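Local coordinates for peptide-binding protein (Photobacterium damsela subsp. piscicida, PDB 6SQX) that cleaves bacterial peptidoglycan as a secreted NlpC/P60 endopeptidase, probably of the cysteine type, and also carries SH3-type domain sequence, at residues R142-N147 and S213-V218. Numbering follows the deposited sequence. Where two conformers were deposited one is given.
Sequences RGIVVN and SSIANV
Ile144 and Ala216 form the hydrogen-bonded pair of a short antiparallel ladder: Ile144 N donates to Ala216 O at 2.9 Å and Ala216 N returns a bond to Ile144 O at 3.0 Å. On one side of this pair the ladder ends with Val218 N bonded to Arg142 O. On the other, Ser214 O takes two backbone donors, Val146 N at 2.7 Å and Asn147 N at 3.2 Å, which approach from the same face of its peptide plane. This shared acceptor ties down the chain where strand 142-145 gives way to loop. Between the Ile144-Ala216 pair and the Arg142-Val218 bond, Gly143 faces Asn217 in a non-hydrogen-bonded pair with the CA atoms of Gly143 and Asn217 just 3.8 Å apart.

Among the strand residues, Ile144 and Ala216 share one face of the sheet. Val218, just past its strand, turns its side chain in against Ile144; the two meet at about a right angle, Ile144 CG2 lying 3.7 Å from Val218 CG1. From the loop that follows strand 142-145, Val146 CG1, anti to its own carbonyl carbon (chi1 -60°), reaches Ala216 CB at 4.0 Å. Phe222 and Trp226 of helix 220-226 and Ala277 of strand 277-281 extend this apolar layer. The other face carries Val145 and Ile215, whose CG2 atoms are a looser 4.4 Å apart, and both pack on Ile187. At the loop end a water accepts from Asn147 ND2 and is hydrogen-bonded to Ser213 OG, while Asn147 OD1 is held by Lys251.

Strand 142-145 also pairs with strand 186-192, and the Asn217 backbone also bonds to Gly275 and Ala277. Strand 215-217, the last of this antiparallel sheet in chain order, is thus set against the first, as in the SH3-type beta-barrel.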
loop_
_atom_site.group_PDB
_atom_site.type_symbol
_atom_site.label_atom_id
_atom_site.label_comp_id
_atom_site.label_asym_id
_atom_site.label_seq_id
_atom_site.Cartn_x
_atom_site.Cartn_y
_atom_site.Cartn_z
ATOM N N ARG A 142 -3.404 7.575 -21.989
ATOM C CA ARG A 142 -3.634 6.345 -21.239
ATOM C C ARG A 142 -2.419 5.450 -21.361
ATOM O O ARG A 142 -1.783 5.385 -22.414
ATOM C CB ARG A 142 -4.855 5.618 -21.799
ATOM C CG ARG A 142 -6.152 6.420 -21.572
ATOM C CD ARG A 142 -7.398 5.803 -22.211
ATOM N NE ARG A 142 -8.552 6.613 -21.841
ATOM C CZ ARG A 142 -9.723 6.599 -22.465
ATOM N NH1 ARG A 142 -9.926 5.825 -23.534
ATOM N NH2 ARG A 142 -10.699 7.378 -22.004
ATOM N N GLY A 143 -2.094 4.766 -20.260
ATOM C CA GLY A 143 -0.889 3.961 -20.254
ATOM C C GLY A 143 -0.924 2.792 -19.297
ATOM O O GLY A 143 -1.964 2.463 -18.709
ATOM N N ILE A 144 0.231 2.145 -19.149
ATOM C CA ILE A 144 0.348 0.955 -18.313
ATOM C C ILE A 144 1.764 0.882 -17.758
ATOM O O ILE A 144 2.728 1.304 -18.406
ATOM C CB ILE A 144 -0.073 -0.301 -19.125
ATOM C CG1 ILE A 144 -0.405 -1.484 -18.201
ATOM C CG2 ILE A 144 0.979 -0.705 -20.166
ATOM C CD1 ILE A 144 -1.168 -2.584 -18.910
ATOM N N VAL A 145 1.889 0.323 -16.549
ATOM C CA VAL A 145 3.202 0.046 -15.964
ATOM C C VAL A 145 3.783 -1.208 -16.609
ATOM O O VAL A 145 3.110 -2.249 -16.663
ATOM C CB VAL A 145 3.085 -0.113 -14.429
ATOM C CG1 VAL A 145 4.447 -0.498 -13.810
ATOM C CG2 VAL A 145 2.558 1.192 -13.806
ATOM N N VAL A 146 5.020 -1.099 -17.121
ATOM C CA VAL A 146 5.709 -2.241 -17.717
ATOM C C VAL A 146 6.803 -2.825 -16.826
ATOM O O VAL A 146 7.177 -3.984 -17.023
ATOM C CB VAL A 146 6.226 -1.972 -19.153
ATOM C CG1 VAL A 146 5.056 -1.627 -20.089
ATOM C CG2 VAL A 146 7.328 -0.888 -19.200
ATOM N N ASN A 147 7.349 -2.069 -15.889
ATOM C CA ASN A 147 8.258 -2.620 -14.887
ATOM C C ASN A 147 7.801 -2.167 -13.507
ATOM O O ASN A 147 7.359 -1.028 -13.345
ATOM C CB ASN A 147 9.698 -2.146 -15.110
ATOM C CG ASN A 147 10.350 -2.794 -16.314
ATOM O OD1 ASN A 147 10.342 -4.025 -16.449
ATOM N ND2 ASN A 147 10.951 -1.983 -17.176
ATOM N N SER A 213 11.296 4.498 -18.457
ATOM C CA SER A 213 11.393 3.133 -18.960
ATOM C C SER A 213 10.418 2.176 -18.283
ATOM O O SER A 213 10.256 1.043 -18.748
ATOM C CB SER A 213 12.827 2.627 -18.784
ATOM O OG SER A 213 13.204 2.666 -17.417
ATOM N N SER A 214 9.792 2.569 -17.178
ATOM C CA SER A 214 8.892 1.671 -16.462
ATOM C C SER A 214 7.447 1.783 -16.930
ATOM O O SER A 214 6.594 1.024 -16.456
ATOM C CB SER A 214 8.965 1.932 -14.955
ATOM O OG SER A 214 8.141 3.025 -14.574
ATOM N N ILE A 215 7.154 2.696 -17.861
ATOM C CA ILE A 215 5.793 2.913 -18.318
ATOM C C ILE A 215 5.734 2.971 -19.842
ATOM O O ILE A 215 6.753 3.139 -20.521
ATOM C CB ILE A 215 5.169 4.189 -17.676
ATOM C CG1 ILE A 215 6.030 5.471 -17.838
ATOM C CG2 ILE A 215 5.028 3.964 -16.156
ATOM C CD1 ILE A 215 5.973 6.111 -19.192
ATOM N N ALA A 216 4.523 2.793 -20.370
ATOM C CA ALA A 216 4.296 2.887 -21.811
ATOM C C ALA A 216 2.864 3.349 -22.027
ATOM O O ALA A 216 2.002 3.102 -21.190
ATOM C CB ALA A 216 4.500 1.507 -22.456
ATOM N N ASN A 217 2.603 4.048 -23.136
ATOM C CA ASN A 217 1.207 4.370 -23.396
ATOM C C ASN A 217 0.506 3.194 -24.060
ATOM O O ASN A 217 1.138 2.231 -24.507
ATOM C CB ASN A 217 0.993 5.682 -24.176
ATOM C CG ASN A 217 1.446 5.611 -25.596
ATOM O OD1 ASN A 217 2.520 5.089 -25.904
ATOM N ND2 ASN A 217 0.633 6.188 -26.497
ATOM N N VAL A 218 -0.823 3.229 -24.053
ATOM C CA VAL A 218 -1.622 2.168 -24.650
ATOM C C VAL A 218 -2.578 2.801 -25.643
ATOM O O VAL A 218 -2.994 3.954 -25.470
ATOM C CB VAL A 218 -2.377 1.304 -23.611
ATOM C CG1 VAL A 218 -1.378 0.617 -22.674
ATOM C CG2 VAL A 218 -3.346 2.132 -22.794
HETATM O O HOH W 1 12.268 0.570 -15.964
#